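PDB 1Q1L: chorismate synthase from Aquifex aeolicus, which catalyses the last step of the shikimate pathway, probably with reduced FMN: anti-1,4-elimination of phosphate from 5-enolpyruvylshikimate-3-phosphate to give chorismate. Local coordinates for residues T23-G28 against P79-I84; V168-K173 against E211-Y216; R250-R255 against A372-E377. All blocks are in the same frame, centred on the assembly; numbering follows the deposited sequence.

Contact 1. Residues T23-G28 against P79-I84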
loop_
_atom_site.group_PDB
_atom_site.type_symbol
_atom_site.label_atom_id
_atom_site.label_comp_id
_atom_site.label_asym_id
_atom_site.label_seq_id
_atom_site.Cartn_x
_atom_site.Cartn_y
_atom_site.Cartn_z
ATOM N N THR A 23 2.281 -21.437 5.352
ATOM C CA THR A 23 3.474 -20.720 4.930
ATOM C C THR A 23 3.343 -19.231 5.222
ATOM O O THR A 23 2.265 -18.656 5.099
ATOM C CB THR A 23 3.731 -20.907 3.418
ATOM O OG1 THR A 23 3.708 -22.302 3.103
ATOM C CG2 THR A 23 5.101 -20.349 3.029
ATOM N N ALA A 24 4.451 -18.612 5.608
ATOM C CA ALA A 24 4.460 -17.188 5.897
ATOM C C ALA A 24 5.776 -16.587 5.463
ATOM O O ALA A 24 6.823 -17.226 5.565
ATOM C CB ALA A 24 4.262 -16.944 7.390
ATOM N N ILE A 25 5.705 -15.363 4.955
ATOM C CA ILE A 25 6.889 -14.626 4.554
ATOM C C ILE A 25 6.759 -13.263 5.210
ATOM O O ILE A 25 5.763 -12.563 5.016
ATOM C CB ILE A 25 6.997 -14.444 3.017
ATOM C CG1 ILE A 25 7.182 -15.807 2.337
ATOM C CG2 ILE A 25 8.184 -13.543 2.697
ATOM C CD1 ILE A 25 7.307 -15.754 0.816
ATOM N N LEU A 26 7.767 -12.912 5.998
ATOM C CA LEU A 26 7.828 -11.649 6.720
ATOM C C LEU A 26 9.013 -10.854 6.199
ATOM O O LEU A 26 10.127 -11.365 6.148
ATOM C CB LEU A 26 8.027 -11.903 8.220
ATOM C CG LEU A 26 8.377 -10.664 9.053
ATOM C CD1 LEU A 26 7.251 -9.648 8.944
ATOM C CD2 LEU A 26 8.607 -11.052 10.501
ATOM N N GLU A 27 8.776 -9.600 5.833
ATOM C CA GLU A 27 9.845 -8.760 5.317
ATOM C C GLU A 27 9.945 -7.442 6.071
ATOM O O GLU A 27 8.931 -6.829 6.399
ATOM C CB GLU A 27 9.607 -8.470 3.834
ATOM C CG GLU A 27 10.733 -7.694 3.182
ATOM C CD GLU A 27 10.419 -7.301 1.750
ATOM O OE1 GLU A 27 9.662 -6.331 1.552
ATOM O OE2 GLU A 27 10.927 -7.970 0.823
ATOM N N GLY A 28 11.167 -6.999 6.337
ATOM C CA GLY A 28 11.345 -5.733 7.024
ATOM C C GLY A 28 12.071 -5.784 8.351
ATOM O O GLY A 28 12.493 -4.738 8.853
ATOM N N PRO A 79 13.978 -11.356 3.218
ATOM C CA PRO A 79 12.699 -11.876 3.713
ATOM C C PRO A 79 12.852 -13.173 4.502
ATOM O O PRO A 79 13.677 -14.031 4.161
ATOM C CB PRO A 79 11.884 -12.084 2.433
ATOM C CG PRO A 79 12.505 -11.136 1.454
ATOM C CD PRO A 79 13.975 -11.275 1.748
ATOM N N ILE A 80 12.044 -13.308 5.550
ATOM C CA ILE A 80 12.060 -14.495 6.389
ATOM C C ILE A 80 10.851 -15.354 6.034
ATOM O O ILE A 80 9.706 -14.923 6.188
ATOM C CB ILE A 80 11.980 -14.117 7.880
ATOM C CG1 ILE A 80 13.142 -13.187 8.240
ATOM C CG2 ILE A 80 11.994 -15.381 8.739
ATOM C CD1 ILE A 80 13.072 -12.621 9.640
ATOM N N ALA A 81 11.109 -16.566 5.550
ATOM C CA ALA A 81 10.046 -17.482 5.167
ATOM C C ALA A 81 9.966 -18.620 6.173
ATOM O O ALA A 81 10.983 -19.192 6.564
ATOM C CB ALA A 81 10.302 -18.034 3.756
ATOM N N LEU A 82 8.744 -18.946 6.580
ATOM C CA LEU A 82 8.515 -20.001 7.555
ATOM C C LEU A 82 7.498 -20.987 7.018
ATOM O O LEU A 82 6.606 -20.615 6.251
ATOM C CB LEU A 82 7.966 -19.403 8.855
ATOM C CG LEU A 82 8.654 -18.179 9.467
ATOM C CD1 LEU A 82 7.775 -17.614 10.576
ATOM C CD2 LEU A 82 10.030 -18.551 10.003
ATOM N N PHE A 83 7.636 -22.249 7.413
ATOM C CA PHE A 83 6.679 -23.265 7.008
ATOM C C PHE A 83 6.298 -24.062 8.248
ATOM O O PHE A 83 7.161 -24.463 9.019
ATOM C CB PHE A 83 7.263 -24.202 5.950
ATOM C CG PHE A 83 6.255 -25.168 5.387
ATOM C CD1 PHE A 83 5.136 -24.698 4.700
ATOM C CD2 PHE A 83 6.398 -26.542 5.578
ATOM C CE1 PHE A 83 4.172 -25.579 4.212
ATOM C CE2 PHE A 83 5.437 -27.434 5.094
ATOM C CZ PHE A 83 4.322 -26.951 4.411
ATOM N N ILE A 84 5.001 -24.264 8.447
ATOM C CA ILE A 84 4.505 -25.019 9.591
ATOM C C ILE A 84 3.742 -26.229 9.065
ATOM O O ILE A 84 2.638 -26.089 8.538
ATOM C CB ILE A 84 3.529 -24.186 10.456
ATOM C CG1 ILE A 84 4.233 -22.946 11.008
ATOM C CG2 ILE A 84 2.996 -25.040 11.601
ATOM C CD1 ILE A 84 3.287 -21.957 11.665
#
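The carbonyl oxygen of Ala24 accepts a hydrogen bond from the amide N of Leu82 (2.8 Å) and also meets CA of Ala81 in a CA-H...O contact (3.3 Å). This is the antiparallel pairing of the two inner strands of a four-stranded sheet, one of the beta layers of the beta-alpha-beta sandwich; the directions of 23-27 and 80-84 differ by 163°. Ala24 with Leu82 and Leu26 with Ile80 are the hydrogen-bonded pairs, each closed by two bonds. Leu26 N reaches Ile80 O at 2.8 Å, and an N-H...O angle of 170° marks that bond as nearly straight. At the intervening non-hydrogen-bonded pair, CA of Ile25 and CA of Ala81 approach to 4.3 Å.

Ala24, Leu26 and Leu82 turn one face of the sheet onto helix 142-157. Thr23, Ile25 and Ala81 lie on the other face, where a second subunit packs and Ile25 meets Ile25 of that subunit. Here CG2 of Ile25, anti to its own backbone N, rests 4.0 Å from Pro79 CB, the two side chains running next to each other in a common direction. The second branch, CG1 of Ile25, lies 4.1 Å from Ala81 CB. At the far end Thr23 OG1 sits at the edge of the Phe83 ring, in its plane, 3.2 Å from Phe83 CD1.

Contact 2. Residues V168-K173 against E211-Y216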
loop_
_atom_site.group_PDB
_atom_site.type_symbol
_atom_site.label_atom_id
_atom_site.label_comp_id
_atom_site.label_asym_id
_atom_site.label_seq_id
_atom_site.Cartn_x
_atom_site.Cartn_y
_atom_site.Cartn_z
ATOM N N VAL A 168 -9.649 -12.796 31.236
ATOM C CA VAL A 168 -10.349 -12.139 32.333
ATOM C C VAL A 168 -11.779 -12.646 32.509
ATOM O O VAL A 168 -12.438 -12.336 33.505
ATOM C CB VAL A 168 -10.382 -10.611 32.139
ATOM C CG1 VAL A 168 -8.965 -10.069 32.079
ATOM C CG2 VAL A 168 -11.140 -10.262 30.878
ATOM N N SER A 169 -12.254 -13.427 31.543
ATOM C CA SER A 169 -13.602 -13.978 31.615
ATOM C C SER A 169 -13.825 -15.064 30.573
ATOM O O SER A 169 -13.327 -14.977 29.450
ATOM C CB SER A 169 -14.645 -12.872 31.422
ATOM O OG SER A 169 -14.627 -12.374 30.095
ATOM N N ILE A 170 -14.558 -16.099 30.970
ATOM C CA ILE A 170 -14.908 -17.216 30.096
ATOM C C ILE A 170 -16.379 -17.455 30.369
ATOM O O ILE A 170 -16.755 -17.804 31.490
ATOM C CB ILE A 170 -14.138 -18.506 30.445
ATOM C CG1 ILE A 170 -12.646 -18.315 30.191
ATOM C CG2 ILE A 170 -14.659 -19.665 29.604
ATOM C CD1 ILE A 170 -11.821 -19.556 30.481
ATOM N N GLY A 171 -17.213 -17.263 29.357
ATOM C CA GLY A 171 -18.637 -17.447 29.556
ATOM C C GLY A 171 -19.112 -16.373 30.511
ATOM O O GLY A 171 -18.643 -15.236 30.443
ATOM N N GLN A 172 -20.030 -16.721 31.408
ATOM C CA GLN A 172 -20.544 -15.753 32.370
ATOM C C GLN A 172 -19.625 -15.596 33.576
ATOM O O GLN A 172 -19.790 -14.672 34.374
ATOM C CB GLN A 172 -21.942 -16.163 32.841
ATOM C CG GLN A 172 -23.065 -15.868 31.848
ATOM C CD GLN A 172 -23.228 -14.380 31.564
ATOM O OE1 GLN A 172 -22.874 -13.535 32.391
ATOM N NE2 GLN A 172 -23.784 -14.054 30.399
ATOM N N LYS A 173 -18.651 -16.492 33.708
ATOM C CA LYS A 173 -17.725 -16.443 34.834
ATOM C C LYS A 173 -16.523 -15.540 34.571
ATOM O O LYS A 173 -15.743 -15.776 33.646
ATOM C CB LYS A 173 -17.242 -17.853 35.184
ATOM C CG LYS A 173 -16.398 -17.895 36.445
ATOM C CD LYS A 173 -16.100 -19.319 36.880
ATOM C CE LYS A 173 -15.322 -19.324 38.185
ATOM N NZ LYS A 173 -16.032 -18.537 39.235
ATOM N N GLU A 211 -9.469 -25.010 38.770
ATOM C CA GLU A 211 -10.440 -26.053 39.090
ATOM C C GLU A 211 -11.851 -25.481 39.103
ATOM O O GLU A 211 -12.782 -26.087 38.571
ATOM C CB GLU A 211 -10.116 -26.669 40.450
ATOM C CG GLU A 211 -8.694 -27.190 40.554
ATOM C CD GLU A 211 -8.335 -28.121 39.414
ATOM O OE1 GLU A 211 -9.043 -29.136 39.231
ATOM O OE2 GLU A 211 -7.347 -27.834 38.702
ATOM N N GLU A 212 -11.997 -24.308 39.710
ATOM C CA GLU A 212 -13.289 -23.643 39.787
ATOM C C GLU A 212 -13.827 -23.372 38.385
ATOM O O GLU A 212 -14.989 -23.655 38.092
ATOM C CB GLU A 212 -13.154 -22.328 40.553
ATOM C CG GLU A 212 -14.453 -21.554 40.689
ATOM C CD GLU A 212 -14.273 -20.256 41.444
ATOM O OE1 GLU A 212 -15.273 -19.529 41.630
ATOM O OE2 GLU A 212 -13.132 -19.962 41.856
ATOM N N PHE A 213 -12.978 -22.821 37.521
ATOM C CA PHE A 213 -13.384 -22.529 36.150
ATOM C C PHE A 213 -13.642 -23.806 35.362
ATOM O O PHE A 213 -14.608 -23.888 34.604
ATOM C CB PHE A 213 -12.322 -21.690 35.431
ATOM C CG PHE A 213 -12.494 -20.209 35.615
ATOM C CD1 PHE A 213 -12.099 -19.587 36.793
ATOM C CD2 PHE A 213 -13.087 -19.440 34.618
ATOM C CE1 PHE A 213 -12.293 -18.221 36.978
ATOM C CE2 PHE A 213 -13.287 -18.077 34.791
ATOM C CZ PHE A 213 -12.889 -17.464 35.973
ATOM N N LYS A 214 -12.778 -24.799 35.542
ATOM C CA LYS A 214 -12.925 -26.070 34.845
ATOM C C LYS A 214 -14.284 -26.691 35.156
ATOM O O LYS A 214 -14.846 -27.417 34.340
ATOM C CB LYS A 214 -11.810 -27.035 35.252
ATOM C CG LYS A 214 -10.412 -26.456 35.118
ATOM C CD LYS A 214 -9.479 -27.397 34.373
ATOM C CE LYS A 214 -9.305 -28.724 35.093
ATOM N NZ LYS A 214 -8.422 -29.659 34.333
ATOM N N THR A 215 -14.808 -26.399 36.342
ATOM C CA THR A 215 -16.103 -26.925 36.750
ATOM C C THR A 215 -17.215 -26.245 35.959
ATOM O O THR A 215 -18.027 -26.908 35.314
ATOM C CB THR A 215 -16.345 -26.701 38.257
ATOM O OG1 THR A 215 -15.398 -27.471 39.009
ATOM C CG2 THR A 215 -17.759 -27.116 38.643
ATOM N N TYR A 216 -17.248 -24.916 36.018
ATOM C CA TYR A 216 -18.254 -24.146 35.295
ATOM C C TYR A 216 -18.292 -24.578 33.835
ATOM O O TYR A 216 -19.361 -24.802 33.267
ATOM C CB TYR A 216 -17.927 -22.655 35.367
ATOM C CG TYR A 216 -18.752 -21.803 34.428
ATOM C CD1 TYR A 216 -20.091 -21.525 34.699
ATOM C CD2 TYR A 216 -18.192 -21.273 33.264
ATOM C CE1 TYR A 216 -20.854 -20.737 33.835
ATOM C CE2 TYR A 216 -18.944 -20.486 32.394
ATOM C CZ TYR A 216 -20.271 -20.219 32.687
ATOM O OH TYR A 216 -21.011 -19.423 31.842
#
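Lys173 sends CG anti to its backbone N, runs extended as far as CE, and then bends at chi4 (54°), which swings NZ toward Glu212; Tyr216, with CG also anti to its backbone N (chi1 169°), points its ring at the turn from which the lysine springs. The methylene chain makes two CH-pi contacts on the way. CB of Lys173 stands over one face of the Tyr216 ring, 4.2 Å from its centroid. Farther out, CE of Lys173 lies over a face of Phe213, only 3.6 Å from that centroid and displaced toward the rim. NZ of Lys173 then reaches OE1 of Glu212 in a 2.7 Å salt bridge, approaching from above the carboxylate plane, and keeps an off-centre cation-pi relation to Phe213.

The segment 168-173 is the end of strand 162-170 and a type II' beta turn, Ile170 to Lys173, leading into the edge strand 173-174 of the five-stranded sheet; helix 210-221 packs against this hairpin. Gly171 supplies the positive phi needed at the first corner of the turn, and its CA lies at the edge of the Tyr216 ring. The next amide, Gln172 N, donates to Tyr216 OH at 2.9 Å in a nearly straight bond (168°). CD1 of Ile170 also touches CD2 of Phe213 at 4.3 Å, while Leu202 and Ile204 also pack on the phenylalanine.

Contact 3. Residues R250-R255 against A372-E377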
loop_
_atom_site.group_PDB
_atom_site.type_symbol
_atom_site.label_atom_id
_atom_site.label_comp_id
_atom_site.label_asym_id
_atom_site.label_seq_id
_atom_site.Cartn_x
_atom_site.Cartn_y
_atom_site.Cartn_z
ATOM N N ARG A 250 -3.059 6.452 10.393
ATOM C CA ARG A 250 -1.781 6.370 11.097
ATOM C C ARG A 250 -1.963 6.269 12.612
ATOM O O ARG A 250 -1.028 5.953 13.346
ATOM C CB ARG A 250 -0.904 7.575 10.763
ATOM C CG ARG A 250 -0.305 7.546 9.360
ATOM C CD ARG A 250 0.274 8.910 9.003
ATOM N NE ARG A 250 1.732 8.923 8.870
ATOM C CZ ARG A 250 2.586 8.478 9.789
ATOM N NH1 ARG A 250 2.144 7.965 10.931
ATOM N NH2 ARG A 250 3.892 8.568 9.571
ATOM N N ARG A 251 -3.173 6.529 13.076
ATOM C CA ARG A 251 -3.462 6.467 14.503
ATOM C C ARG A 251 -3.230 5.061 15.039
ATOM O O ARG A 251 -3.779 4.089 14.512
ATOM C CB ARG A 251 -4.896 6.919 14.745
ATOM C CG ARG A 251 -5.063 8.418 14.536
ATOM C CD ARG A 251 -6.515 8.861 14.617
ATOM N NE ARG A 251 -6.603 10.231 15.107
ATOM C CZ ARG A 251 -6.794 10.554 16.381
ATOM N NH1 ARG A 251 -6.930 9.602 17.295
ATOM N NH2 ARG A 251 -6.825 11.828 16.745
ATOM N N ILE A 252 -2.416 4.966 16.088
ATOM C CA ILE A 252 -2.070 3.681 16.678
ATOM C C ILE A 252 -3.276 2.865 17.152
ATOM O O ILE A 252 -3.300 1.640 17.003
ATOM C CB ILE A 252 -1.062 3.871 17.851
ATOM C CG1 ILE A 252 -0.398 2.540 18.191
ATOM C CG2 ILE A 252 -1.767 4.430 19.077
ATOM C CD1 ILE A 252 0.417 1.967 17.051
ATOM N N ASP A 253 -4.282 3.534 17.706
ATOM C CA ASP A 253 -5.471 2.837 18.199
ATOM C C ASP A 253 -6.208 2.133 17.066
ATOM O O ASP A 253 -6.615 0.978 17.196
ATOM C CB ASP A 253 -6.407 3.822 18.902
ATOM C CG ASP A 253 -6.430 5.183 18.229
ATOM O OD1 ASP A 253 -6.717 5.254 17.013
ATOM O OD2 ASP A 253 -6.156 6.186 18.917
ATOM N N GLY A 254 -6.374 2.832 15.951
ATOM C CA GLY A 254 -7.042 2.232 14.815
ATOM C C GLY A 254 -6.281 1.007 14.353
ATOM O O GLY A 254 -6.881 -0.035 14.097
ATOM N N ARG A 255 -4.960 1.118 14.255
ATOM C CA ARG A 255 -4.146 -0.018 13.813
ATOM C C ARG A 255 -4.277 -1.199 14.767
ATOM O O ARG A 255 -4.406 -2.343 14.338
ATOM C CB ARG A 255 -2.677 0.376 13.702
ATOM C CG ARG A 255 -2.369 1.372 12.590
ATOM C CD ARG A 255 -0.881 1.333 12.300
ATOM N NE ARG A 255 -0.264 2.637 12.449
ATOM C CZ ARG A 255 1.047 2.848 12.436
ATOM N NH1 ARG A 255 1.889 1.832 12.282
ATOM N NH2 ARG A 255 1.513 4.079 12.579
ATOM N N ALA A 372 5.861 -3.561 16.418
ATOM C CA ALA A 372 7.147 -3.685 15.738
ATOM C C ALA A 372 7.092 -2.814 14.491
ATOM O O ALA A 372 8.046 -2.105 14.165
ATOM C CB ALA A 372 7.418 -5.150 15.354
ATOM N N ASP A 373 5.963 -2.877 13.795
ATOM C CA ASP A 373 5.756 -2.083 12.591
ATOM C C ASP A 373 5.856 -0.585 12.911
ATOM O O ASP A 373 6.579 0.165 12.243
ATOM C CB ASP A 373 4.379 -2.392 12.003
ATOM C CG ASP A 373 4.114 -1.637 10.715
ATOM O OD1 ASP A 373 4.895 -1.824 9.759
ATOM O OD2 ASP A 373 3.134 -0.861 10.658
ATOM N N ALA A 374 5.133 -0.160 13.942
ATOM C CA ALA A 374 5.120 1.242 14.354
ATOM C C ALA A 374 6.478 1.715 14.867
ATOM O O ALA A 374 6.820 2.883 14.729
ATOM C CB ALA A 374 4.064 1.458 15.433
ATOM N N LEU A 375 7.245 0.815 15.473
ATOM C CA LEU A 375 8.548 1.196 15.982
ATOM C C LEU A 375 9.502 1.391 14.803
ATOM O O LEU A 375 10.249 2.365 14.758
ATOM C CB LEU A 375 9.084 0.132 16.940
ATOM C CG LEU A 375 10.372 0.518 17.677
ATOM C CD1 LEU A 375 10.178 1.833 18.414
ATOM C CD2 LEU A 375 10.760 -0.589 18.647
ATOM N N LEU A 376 9.458 0.478 13.839
ATOM C CA LEU A 376 10.320 0.586 12.667
ATOM C C LEU A 376 9.958 1.810 11.834
ATOM O O LEU A 376 10.828 2.426 11.223
ATOM C CB LEU A 376 10.220 -0.686 11.824
ATOM C CG LEU A 376 10.965 -1.884 12.418
ATOM C CD1 LEU A 376 10.550 -3.169 11.705
ATOM C CD2 LEU A 376 12.474 -1.648 12.296
ATOM N N GLU A 377 8.674 2.165 11.826
ATOM C CA GLU A 377 8.176 3.330 11.094
ATOM C C GLU A 377 8.799 4.604 11.661
ATOM O O GLU A 377 9.147 5.529 10.927
ATOM C CB GLU A 377 6.648 3.412 11.229
ATOM C CG GLU A 377 6.004 4.619 10.576
ATOM C CD GLU A 377 4.519 4.748 10.907
ATOM O OE1 GLU A 377 3.831 5.565 10.257
ATOM O OE2 GLU A 377 4.034 4.042 11.823
HETATM O O HOH W 1 1.446 -0.857 12.683
#
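The backbones come nearest where Ile252, just past the N-cap residue Arg251 of helix 252-261, has its CA 7.9 Å from CA of Ala374 on helix 356-379. The apolar part is small: CD1 of Ile252 touches CB of Ala374 at 4.0 Å. Alongside runs a salt-bridge network. Glu377, its CG anti to the backbone N (chi1 177°) and its chain extended beyond, meets Arg255 tip to tip, NH2 of Arg255 donating to Glu377 OE2 at 2.6 Å, on that oxygen's syn lone pair and close to the guanidinium plane; NH1 adds a weak bond to the same oxygen. NH2 also donates to Arg250 O. Glu377 OE1 forms a salt bridge to NH1 of Arg250 (3.0 Å) from over a face of that guanidinium, the two planes only 21° apart. NH1 of Arg255 forms a looser salt bridge to Asp373 OD2, bridged also by a water 2.8 Å from that NH1. Asp373 is held mainly by the N-terminal backbone: OD1 accepts from the amides of Tyr8 and Leu9, OD2 from that of Arg7. Arg255 also packs on Gln258 of a fourth subunit. With one guanidinium at each of its oxygens, the Glu377 carboxylate is probably held in its ionised form.

Contact 1 and contact 3 are neighbours, their centres 21 Å apart, and they meet where Gly28 O lies 3.8 Å from Leu376 CD1. Contact 2 stands apart, its centre 37 Å from that of contact 1 and 34 Å from that of contact 3, on the other side of the chain's centre. Two contacts each lie near a residue predicted to bind FMN: the side chain of Thr23 in contact 1 is about 8 Å from that of Arg136, and residue Gly171 of contact 2 about 7 Å from the side chain of Pro325. Contact 3 lies away from both. In the tetramer, contacts 1 and 3 both touch the third subunit, contacts 2 and 3 the fourth.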